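SnoaL-like domain-containing protein (Burkholderia thailandensis E264, PDB 3EC9) is of unknown function but has the NTF2-like fold of the SnoaL family, whose cone-shaped domain probably holds a small-molecule pocket. Local coordinates at residues 43-48 with 123-128; 87-92 with 112-117; 105-110 with 135-140. All blocks are in the same frame, centred on the assembly; numbering follows the deposited sequence. Where two conformers were deposited one is given.

Contact 1 of 3, residues 43-48 with 123-128; sequences WTEMAG and VHFEQF
Trp43 and Thr44 pair in parallel with Phe125 and Glu126, the two short strands running 9° apart. Two backbone bonds join them: Thr44 N to Phe125 O at 2.8 Å, and Gln127 N to Thr44 O at 3.0 Å. On one face of the sheet the Trp43 and Phe125 rings stack face to face. The centroids of the indole six-membered ring and the Phe125 ring are 3.9 Å apart and the planes 20° apart. The closest atoms are Trp43 CE2 and Phe125 CD1, at 3.4 Å. Trp43 NE1 gives a hydrogen bond to Glu45 OE2, 3.0 Å, which helps fix the turn of the indole. Beyond the paired residues, Met46 N bonds to Gln127 OE1 at 2.8 Å. The extended Gln127 chain brings the amide toward Met46, and its last torsion turns OE1 to the N-H. Gln127 NE2 is hydrogen-bonded to Tyr96 OH. The selenomethionine Met46 bends at its end and sets CE 3.7 Å from Phe128 CD2. On the other face, Thr44 OG1 bonds to Thr54 and Glu126 forms a salt bridge with Arg110 of the second subunit. Strand 53-55 flanks 41-45, strand 106-118 flanks 121-129, and helix 58-72 packs on Trp43 and Glu45.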
loop_
_atom_site.group_PDB
_atom_site.type_symbol
_atom_site.label_atom_id
_atom_site.label_comp_id
_atom_site.label_asym_id
_atom_site.label_seq_id
_atom_site.Cartn_x
_atom_site.Cartn_y
_atom_site.Cartn_z
ATOM N N TRP B 43 3.878 11.516 9.420
ATOM C CA TRP B 43 4.474 10.810 8.291
ATOM C C TRP B 43 4.884 9.417 8.788
ATOM O O TRP B 43 5.809 9.261 9.596
ATOM C CB TRP B 43 5.669 11.605 7.802
ATOM C CG TRP B 43 6.434 11.008 6.707
ATOM C CD1 TRP B 43 7.149 9.814 6.729
ATOM C CD2 TRP B 43 6.644 11.559 5.404
ATOM N NE1 TRP B 43 7.777 9.613 5.540
ATOM C CE2 TRP B 43 7.506 10.669 4.706
ATOM C CE3 TRP B 43 6.229 12.737 4.769
ATOM C CZ2 TRP B 43 7.927 10.897 3.380
ATOM C CZ3 TRP B 43 6.642 12.947 3.418
ATOM C CH2 TRP B 43 7.484 12.028 2.760
ATOM N N THR B 44 4.149 8.415 8.325
ATOM C CA THR B 44 4.317 7.050 8.745
ATOM C C THR B 44 5.011 6.142 7.683
ATOM O O THR B 44 4.504 5.892 6.589
ATOM C CB THR B 44 2.987 6.396 9.149
ATOM O OG1 THR B 44 2.415 7.180 10.206
ATOM C CG2 THR B 44 3.200 4.940 9.560
ATOM N N GLU B 45 6.188 5.659 8.042
ATOM C CA GLU B 45 6.908 4.634 7.292
ATOM C C GLU B 45 6.369 3.295 7.861
ATOM O O GLU B 45 6.121 3.166 9.066
ATOM C CB GLU B 45 8.413 4.746 7.522
ATOM C CG GLU B 45 9.027 6.006 6.924
ATOM C CD GLU B 45 9.151 5.943 5.451
ATOM O OE1 GLU B 45 9.911 5.111 4.941
ATOM O OE2 GLU B 45 8.543 6.776 4.777
HETATM N N MSE B 46 6.113 2.345 6.960
HETATM C CA MSE B 46 5.465 1.104 7.356
HETATM C C MSE B 46 6.222 0.321 8.440
HETATM O O MSE B 46 7.430 0.300 8.448
HETATM C CB MSE B 46 5.259 0.223 6.124
HETATM C CG MSE B 46 4.386 -0.921 6.354
HETATM SE SE MSE B 46 3.942 -1.961 4.732
HETATM C CE MSE B 46 1.995 -1.760 4.565
ATOM N N ALA B 47 5.484 -0.396 9.301
ATOM C CA ALA B 47 6.039 -1.060 10.457
ATOM C C ALA B 47 7.185 -1.976 10.059
ATOM O O ALA B 47 8.223 -2.011 10.754
ATOM C CB ALA B 47 4.931 -1.830 11.173
ATOM N N GLY B 48 7.029 -2.748 8.970
ATOM C CA GLY B 48 8.096 -3.661 8.523
ATOM C C GLY B 48 9.221 -3.059 7.714
ATOM O O GLY B 48 10.157 -3.776 7.349
ATOM N N VAL B 123 -0.521 17.095 5.562
ATOM C CA VAL B 123 -0.653 16.741 6.998
ATOM C C VAL B 123 -0.499 15.245 7.343
ATOM O O VAL B 123 -0.329 14.895 8.484
ATOM C CB VAL B 123 -2.000 17.204 7.551
ATOM C CG1 VAL B 123 -2.053 18.737 7.597
ATOM C CG2 VAL B 123 -3.181 16.615 6.834
ATOM N N HIS B 124 -0.668 14.369 6.371
ATOM C CA HIS B 124 -0.456 12.928 6.615
ATOM C C HIS B 124 0.169 12.260 5.374
ATOM O O HIS B 124 -0.177 12.559 4.224
ATOM C CB HIS B 124 -1.756 12.192 7.019
ATOM C CG HIS B 124 -1.545 11.068 8.003
ATOM N ND1 HIS B 124 -1.159 9.795 7.635
ATOM C CD2 HIS B 124 -1.685 11.041 9.355
ATOM C CE1 HIS B 124 -1.053 9.039 8.715
ATOM N NE2 HIS B 124 -1.364 9.772 9.772
ATOM N N PHE B 125 1.080 11.339 5.658
ATOM C CA PHE B 125 1.687 10.437 4.671
ATOM C C PHE B 125 1.710 9.063 5.309
ATOM O O PHE B 125 2.073 8.913 6.488
ATOM C CB PHE B 125 3.126 10.845 4.362
ATOM C CG PHE B 125 3.945 9.806 3.652
ATOM C CD1 PHE B 125 4.679 8.853 4.368
ATOM C CD2 PHE B 125 3.968 9.769 2.265
ATOM C CE1 PHE B 125 5.434 7.929 3.685
ATOM C CE2 PHE B 125 4.753 8.823 1.574
ATOM C CZ PHE B 125 5.469 7.926 2.289
ATOM N N GLU B 126 1.345 8.050 4.526
ATOM C CA GLU B 126 1.523 6.681 4.993
ATOM C C GLU B 126 2.034 5.791 3.846
ATOM O O GLU B 126 1.487 5.823 2.736
ATOM C CB GLU B 126 0.272 6.124 5.695
ATOM C CG GLU B 126 0.492 4.682 6.244
ATOM C CD GLU B 126 -0.652 4.142 7.027
ATOM O OE1 GLU B 126 -1.738 4.796 7.095
ATOM O OE2 GLU B 126 -0.456 3.067 7.675
ATOM N N GLN B 127 3.053 4.986 4.132
ATOM C CA GLN B 127 3.697 4.133 3.158
ATOM C C GLN B 127 3.151 2.675 3.290
ATOM O O GLN B 127 3.008 2.153 4.400
ATOM C CB GLN B 127 5.202 4.105 3.467
ATOM C CG GLN B 127 6.037 3.155 2.656
ATOM C CD GLN B 127 7.386 2.917 3.370
ATOM O OE1 GLN B 127 7.432 2.461 4.541
ATOM N NE2 GLN B 127 8.463 3.241 2.696
ATOM N N PHE B 128 2.885 2.040 2.143
ATOM C CA PHE B 128 2.479 0.645 2.081
ATOM C C PHE B 128 3.348 -0.063 1.038
ATOM O O PHE B 128 3.144 0.125 -0.154
ATOM C CB PHE B 128 1.004 0.488 1.684
ATOM C CG PHE B 128 0.023 1.261 2.554
ATOM C CD1 PHE B 128 -0.127 2.607 2.373
ATOM C CD2 PHE B 128 -0.704 0.622 3.548
ATOM C CE1 PHE B 128 -1.013 3.326 3.179
ATOM C CE2 PHE B 128 -1.596 1.315 4.351
ATOM C CZ PHE B 128 -1.747 2.686 4.174
#

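Contact 2 of 3, residues 87-92 with 112-117; sequences GDTVIG and AHVWRV
Val90 and Trp115 are a hydrogen-bonded pair, closed by Val90 N to Trp115 O and Trp115 N to Val90 O, each 2.9 Å. In one of two modelled conformers of Thr89, its hydroxyl also donates to Trp115 O, with OG1 3.1 Å from that oxygen. It comes from the face of the carbonyl plane opposite to Val90 N. In this conformer OG1 is anti to the Thr89 backbone N (chi1 176°). Gly92 and His113 form the next such pair, with His113 N to Gly92 O at 2.8 Å. Between them Ile91 and Val114 are a non-hydrogen-bonded pair. Their side chains lie side by side and point the same way, with Ile91 CG1 4.2 Å from Val114 CG2. At the far end Val117 N bonds to Asp88 O, and a water links Asp88 OD1 to Val117 O, donating to both.

On the face of Val90 and Trp115, the indole turns its edge to the strand, with CD1 3.4 Å from Val90 O and that oxygen in the ring plane. A second shell fixes the polar ends. Tyr22 OH is hydrogen-bonded to both Trp115 NE1 and His113 ND1, and Tyr96 OH to His113 NE2. Both nitrogens of the buried imidazole therefore have partners.

This is part of the antiparallel hairpin of strands 89-100 and 106-118, a main element of the curved NTF2-like sheet. Helix 14-26 packs over Val90, Trp115 and Val117. On the face of Thr89, Ile91 and Val114 lies the second subunit, whose Ile91 meets Ile91 here. Strands 73-86 and 121-129 flank the hairpin.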
loop_
_atom_site.group_PDB
_atom_site.type_symbol
_atom_site.label_atom_id
_atom_site.label_comp_id
_atom_site.label_asym_id
_atom_site.label_seq_id
_atom_site.Cartn_x
_atom_site.Cartn_y
_atom_site.Cartn_z
ATOM N N GLY B 87 -9.337 13.971 -3.963
ATOM C CA GLY B 87 -9.736 15.247 -3.365
ATOM C C GLY B 87 -8.716 15.737 -2.362
ATOM O O GLY B 87 -7.590 16.103 -2.733
ATOM N N ASP B 88 -9.050 15.665 -1.082
ATOM C CA ASP B 88 -8.091 16.031 -0.049
ATOM C C ASP B 88 -7.084 14.934 0.200
ATOM O O ASP B 88 -6.035 15.179 0.802
ATOM C CB ASP B 88 -8.794 16.351 1.256
ATOM C CG ASP B 88 -9.659 17.609 1.158
ATOM O OD1 ASP B 88 -9.347 18.475 0.310
ATOM O OD2 ASP B 88 -10.648 17.685 1.924
ATOM N N THR B 89 -7.417 13.720 -0.231
ATOM C CA THR B 89 -6.471 12.606 -0.188
ATOM C C THR B 89 -5.951 12.361 -1.602
ATOM O O THR B 89 -6.656 12.590 -2.608
ATOM C CB THR B 89 -7.096 11.301 0.410
ATOM O OG1 THR B 89 -6.162 10.208 0.342
ATOM C CG2 THR B 89 -8.319 10.923 -0.332
ATOM N N VAL B 90 -4.700 11.919 -1.673
ATOM C CA VAL B 90 -4.058 11.647 -2.957
ATOM C C VAL B 90 -3.294 10.337 -2.741
ATOM O O VAL B 90 -2.703 10.181 -1.676
ATOM C CB VAL B 90 -3.087 12.746 -3.337
ATOM C CG1 VAL B 90 -2.423 12.481 -4.734
ATOM C CG2 VAL B 90 -3.809 14.111 -3.293
ATOM N N ILE B 91 -3.320 9.408 -3.708
ATOM C CA ILE B 91 -2.619 8.126 -3.544
ATOM C C ILE B 91 -1.618 7.957 -4.690
ATOM O O ILE B 91 -2.000 7.868 -5.864
ATOM C CB ILE B 91 -3.612 6.910 -3.490
ATOM C CG1 ILE B 91 -4.615 7.115 -2.342
ATOM C CG2 ILE B 91 -2.872 5.573 -3.345
ATOM C CD1 ILE B 91 -5.855 7.990 -2.651
ATOM N N GLY B 92 -0.337 7.877 -4.331
ATOM C CA GLY B 92 0.735 7.613 -5.297
ATOM C C GLY B 92 1.008 6.112 -5.349
ATOM O O GLY B 92 0.871 5.425 -4.322
ATOM N N ALA B 112 2.531 1.803 -2.454
ATOM C CA ALA B 112 1.525 2.846 -2.492
ATOM C C ALA B 112 1.750 3.810 -1.315
ATOM O O ALA B 112 2.158 3.380 -0.193
ATOM C CB ALA B 112 0.097 2.270 -2.439
ATOM N N HIS B 113 1.523 5.104 -1.573
ATOM C CA HIS B 113 1.591 6.167 -0.581
ATOM C C HIS B 113 0.255 6.885 -0.506
ATOM O O HIS B 113 -0.277 7.322 -1.527
ATOM C CB HIS B 113 2.600 7.228 -0.955
ATOM C CG HIS B 113 3.970 6.711 -1.202
ATOM N ND1 HIS B 113 4.755 7.155 -2.238
ATOM C CD2 HIS B 113 4.726 5.835 -0.500
ATOM C CE1 HIS B 113 5.925 6.548 -2.189
ATOM N NE2 HIS B 113 5.950 5.772 -1.126
ATOM N N VAL B 114 -0.281 6.965 0.701
ATOM C CA VAL B 114 -1.528 7.701 0.941
ATOM C C VAL B 114 -1.221 9.036 1.635
ATOM O O VAL B 114 -0.538 9.075 2.666
ATOM C CB VAL B 114 -2.542 6.887 1.810
ATOM C CG1 VAL B 114 -3.802 7.737 2.102
ATOM C CG2 VAL B 114 -2.885 5.553 1.123
ATOM N N TRP B 115 -1.650 10.117 0.988
ATOM C CA TRP B 115 -1.362 11.486 1.413
ATOM C C TRP B 115 -2.667 12.195 1.757
ATOM O O TRP B 115 -3.673 11.981 1.069
ATOM C CB TRP B 115 -0.762 12.286 0.255
ATOM C CG TRP B 115 0.496 11.760 -0.334
ATOM C CD1 TRP B 115 0.618 10.829 -1.330
ATOM C CD2 TRP B 115 1.817 12.162 0.006
ATOM N NE1 TRP B 115 1.952 10.637 -1.640
ATOM C CE2 TRP B 115 2.710 11.431 -0.821
ATOM C CE3 TRP B 115 2.344 13.070 0.922
ATOM C CZ2 TRP B 115 4.097 11.597 -0.749
ATOM C CZ3 TRP B 115 3.711 13.230 0.987
ATOM C CH2 TRP B 115 4.563 12.515 0.179
ATOM N N ARG B 116 -2.624 13.083 2.748
ATOM C CA ARG B 116 -3.749 13.979 3.060
ATOM C C ARG B 116 -3.218 15.417 3.145
ATOM O O ARG B 116 -2.195 15.667 3.772
ATOM C CB ARG B 116 -4.424 13.584 4.383
ATOM C CG ARG B 116 -5.656 14.439 4.737
ATOM C CD ARG B 116 -6.529 13.817 5.851
ATOM N NE ARG B 116 -5.838 13.726 7.141
ATOM C CZ ARG B 116 -5.349 12.610 7.690
ATOM N NH1 ARG B 116 -5.461 11.429 7.084
ATOM N NH2 ARG B 116 -4.748 12.680 8.870
ATOM N N VAL B 117 -3.918 16.337 2.474
ATOM C CA VAL B 117 -3.595 17.767 2.476
ATOM C C VAL B 117 -4.769 18.487 3.140
ATOM O O VAL B 117 -5.960 18.169 2.903
ATOM C CB VAL B 117 -3.351 18.256 1.033
ATOM C CG1 VAL B 117 -3.105 19.784 0.961
ATOM C CG2 VAL B 117 -2.168 17.501 0.441
HETATM O O HOH W 1 -7.311 19.916 1.202
#

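Contact 3 of 3, residues 105-110 with 135-140; sequences KSFECR and AQAMQP
Lys105 lies against the C-terminal end of the chain, while Ala137 fills the closer-packed part of the contact. Ala137 is buried, on helix 131-137. Its CB sits 3.8 Å from Lys105 O and 4.1 Å from Phe107 CB. Lys105 CB lies 3.5 Å from Ala137 O. That oxygen also accepts a hydrogen bond from Thr103 OG1, which in turn bonds to Lys105 N. Phe107 continues the packing beyond the two segments, against Trp73 and Val134.

The outer side is polar and partly open to solvent. The Lys105 chain is fully extended beyond CG, and this carries its amine to the chain terminus. NZ donates a hydrogen bond to Gln139 O at 2.6 Å, approaching from above the carbonyl plane, 38° out of it. A second bond, to Pro140 O, is weak at 3.4 Å. The salt bridge from NZ to Pro140 OXT is long, 3.7 Å. A water accepts from NZ at 3.1 Å and donates to Gln136 O, so it links the amine to that carbonyl. Pro140 also touches a crystal neighbour, and its position may partly reflect the lattice.

The amine thus gathers several oxygen partners beside the chain terminus. The terminal carboxylate and the carbonyls around it would favour a charged lysine, but the charge pairing itself is loose.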
loop_
_atom_site.group_PDB
_atom_site.type_symbol
_atom_site.label_atom_id
_atom_site.label_comp_id
_atom_site.label_asym_id
_atom_site.label_seq_id
_atom_site.Cartn_x
_atom_site.Cartn_y
_atom_site.Cartn_z
ATOM N N LYS B 105 23.191 -6.457 -2.047
ATOM C CA LYS B 105 22.007 -7.046 -2.667
ATOM C C LYS B 105 21.003 -5.976 -3.054
ATOM O O LYS B 105 20.792 -5.016 -2.319
ATOM C CB LYS B 105 21.318 -8.064 -1.743
ATOM C CG LYS B 105 22.152 -9.269 -1.404
ATOM C CD LYS B 105 21.414 -10.181 -0.467
ATOM C CE LYS B 105 22.291 -11.371 -0.066
ATOM N NZ LYS B 105 21.547 -12.324 0.806
ATOM N N SER B 106 20.438 -6.109 -4.253
ATOM C CA SER B 106 19.368 -5.210 -4.713
ATOM C C SER B 106 17.981 -5.814 -4.521
ATOM O O SER B 106 17.842 -7.009 -4.275
ATOM C CB SER B 106 19.565 -4.831 -6.181
ATOM O OG SER B 106 19.578 -5.975 -7.004
ATOM N N PHE B 107 16.964 -4.956 -4.617
ATOM C CA PHE B 107 15.551 -5.359 -4.635
ATOM C C PHE B 107 14.834 -4.382 -5.547
ATOM O O PHE B 107 15.307 -3.261 -5.843
ATOM C CB PHE B 107 14.891 -5.274 -3.228
ATOM C CG PHE B 107 14.514 -3.851 -2.838
ATOM C CD1 PHE B 107 15.485 -2.972 -2.345
ATOM C CD2 PHE B 107 13.231 -3.378 -2.984
ATOM C CE1 PHE B 107 15.160 -1.690 -2.007
ATOM C CE2 PHE B 107 12.904 -2.085 -2.643
ATOM C CZ PHE B 107 13.867 -1.233 -2.170
ATOM N N GLU B 108 13.642 -4.813 -5.970
ATOM C CA GLU B 108 12.672 -3.942 -6.584
ATOM C C GLU B 108 11.303 -4.393 -6.067
ATOM O O GLU B 108 11.013 -5.557 -6.020
ATOM C CB GLU B 108 12.755 -4.031 -8.111
ATOM C CG GLU B 108 11.727 -3.197 -8.844
ATOM C CD GLU B 108 11.942 -3.158 -10.308
ATOM O OE1 GLU B 108 12.609 -4.063 -10.836
ATOM O OE2 GLU B 108 11.447 -2.191 -10.938
ATOM N N CYS B 109 10.447 -3.460 -5.718
ATOM C CA CYS B 109 9.086 -3.857 -5.293
ATOM C C CYS B 109 8.062 -2.734 -5.475
ATOM O O CYS B 109 8.415 -1.589 -5.804
ATOM C CB CYS B 109 9.122 -4.328 -3.828
ATOM S SG CYS B 109 9.328 -2.960 -2.611
ATOM N N ARG B 110 6.801 -3.054 -5.237
ATOM C CA ARG B 110 5.727 -2.090 -5.348
ATOM C C ARG B 110 5.524 -1.308 -4.074
ATOM O O ARG B 110 5.885 -1.741 -2.957
ATOM C CB ARG B 110 4.436 -2.805 -5.752
ATOM C CG ARG B 110 4.492 -3.473 -7.154
ATOM C CD ARG B 110 4.369 -2.461 -8.210
ATOM N NE ARG B 110 2.978 -2.059 -8.426
ATOM C CZ ARG B 110 2.605 -1.008 -9.148
ATOM N NH1 ARG B 110 3.511 -0.172 -9.637
ATOM N NH2 ARG B 110 1.324 -0.783 -9.391
ATOM N N ALA B 135 13.460 -6.375 3.058
ATOM C CA ALA B 135 14.156 -7.168 4.067
ATOM C C ALA B 135 15.083 -8.252 3.461
ATOM O O ALA B 135 16.176 -8.510 3.984
ATOM C CB ALA B 135 13.131 -7.787 5.051
ATOM N N GLN B 136 14.682 -8.873 2.370
ATOM C CA GLN B 136 15.506 -9.900 1.712
ATOM C C GLN B 136 16.852 -9.312 1.266
ATOM O O GLN B 136 17.888 -9.987 1.279
ATOM C CB GLN B 136 14.775 -10.499 0.504
ATOM C CG GLN B 136 13.661 -11.464 0.814
ATOM C CD GLN B 136 12.768 -11.812 -0.428
ATOM O OE1 GLN B 136 12.895 -11.239 -1.521
ATOM N NE2 GLN B 136 11.897 -12.770 -0.245
ATOM N N ALA B 137 16.833 -8.068 0.810
ATOM C CA ALA B 137 18.041 -7.385 0.355
ATOM C C ALA B 137 19.003 -7.121 1.534
ATOM O O ALA B 137 20.184 -6.900 1.327
ATOM C CB ALA B 137 17.690 -6.083 -0.362
HETATM N N MSE B 138 18.464 -7.087 2.750
HETATM C CA MSE B 138 19.241 -6.751 3.930
HETATM C C MSE B 138 19.758 -7.989 4.635
HETATM O O MSE B 138 20.388 -7.888 5.696
HETATM C CB MSE B 138 18.389 -5.903 4.865
HETATM C CG MSE B 138 17.779 -4.700 4.149
HETATM SE SE MSE B 138 16.518 -3.791 5.270
HETATM C CE MSE B 138 17.679 -3.533 6.793
ATOM N N GLN B 139 19.504 -9.155 4.054
ATOM C CA GLN B 139 20.002 -10.430 4.610
ATOM C C GLN B 139 21.375 -10.755 4.089
ATOM O O GLN B 139 21.573 -10.767 2.875
ATOM C CB GLN B 139 19.115 -11.597 4.197
ATOM C CG GLN B 139 17.680 -11.490 4.658
ATOM C CD GLN B 139 17.569 -11.165 6.129
ATOM O OE1 GLN B 139 16.917 -10.183 6.510
ATOM N NE2 GLN B 139 18.226 -11.976 6.974
ATOM N N PRO B 140 22.341 -11.030 4.997
ATOM C CA PRO B 140 23.626 -11.580 4.573
ATOM C C PRO B 140 23.458 -12.861 3.766
ATOM O O PRO B 140 24.185 -13.070 2.790
ATOM C CB PRO B 140 24.338 -11.880 5.894
ATOM C CG PRO B 140 23.749 -10.894 6.860
ATOM C CD PRO B 140 22.304 -10.784 6.456
ATOM O OXT PRO B 140 22.591 -13.697 4.048
HETATM O O HOH W 2 18.521 -12.429 0.009
#

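Contacts 1 and 2 are neighbours in one sheet, their centres 11 Å apart. Strands 121-129 and 106-118 join them through probable hydrogen bonds from Phe128 N to Ala112 O and from Val123 N to Arg116 O, both 2.8 Å. Phe125 and Trp115 meet edge to face, with Phe125 CD2 3.5 Å from Trp115 CH2. Bound glycerol lies about 3 Å from the side chains of Phe125 and Trp115, and bound acetate about 3 Å from that of Glu45 and about 4 Å from that of His113. These ligands probably come from crystallisation, but may mark a pocket. Contact 3 is farther off, its centre about 19 Å from that of contact 1 and 26 Å from that of contact 2. It shares strand 106-118 with contact 2. All three touch the second subunit.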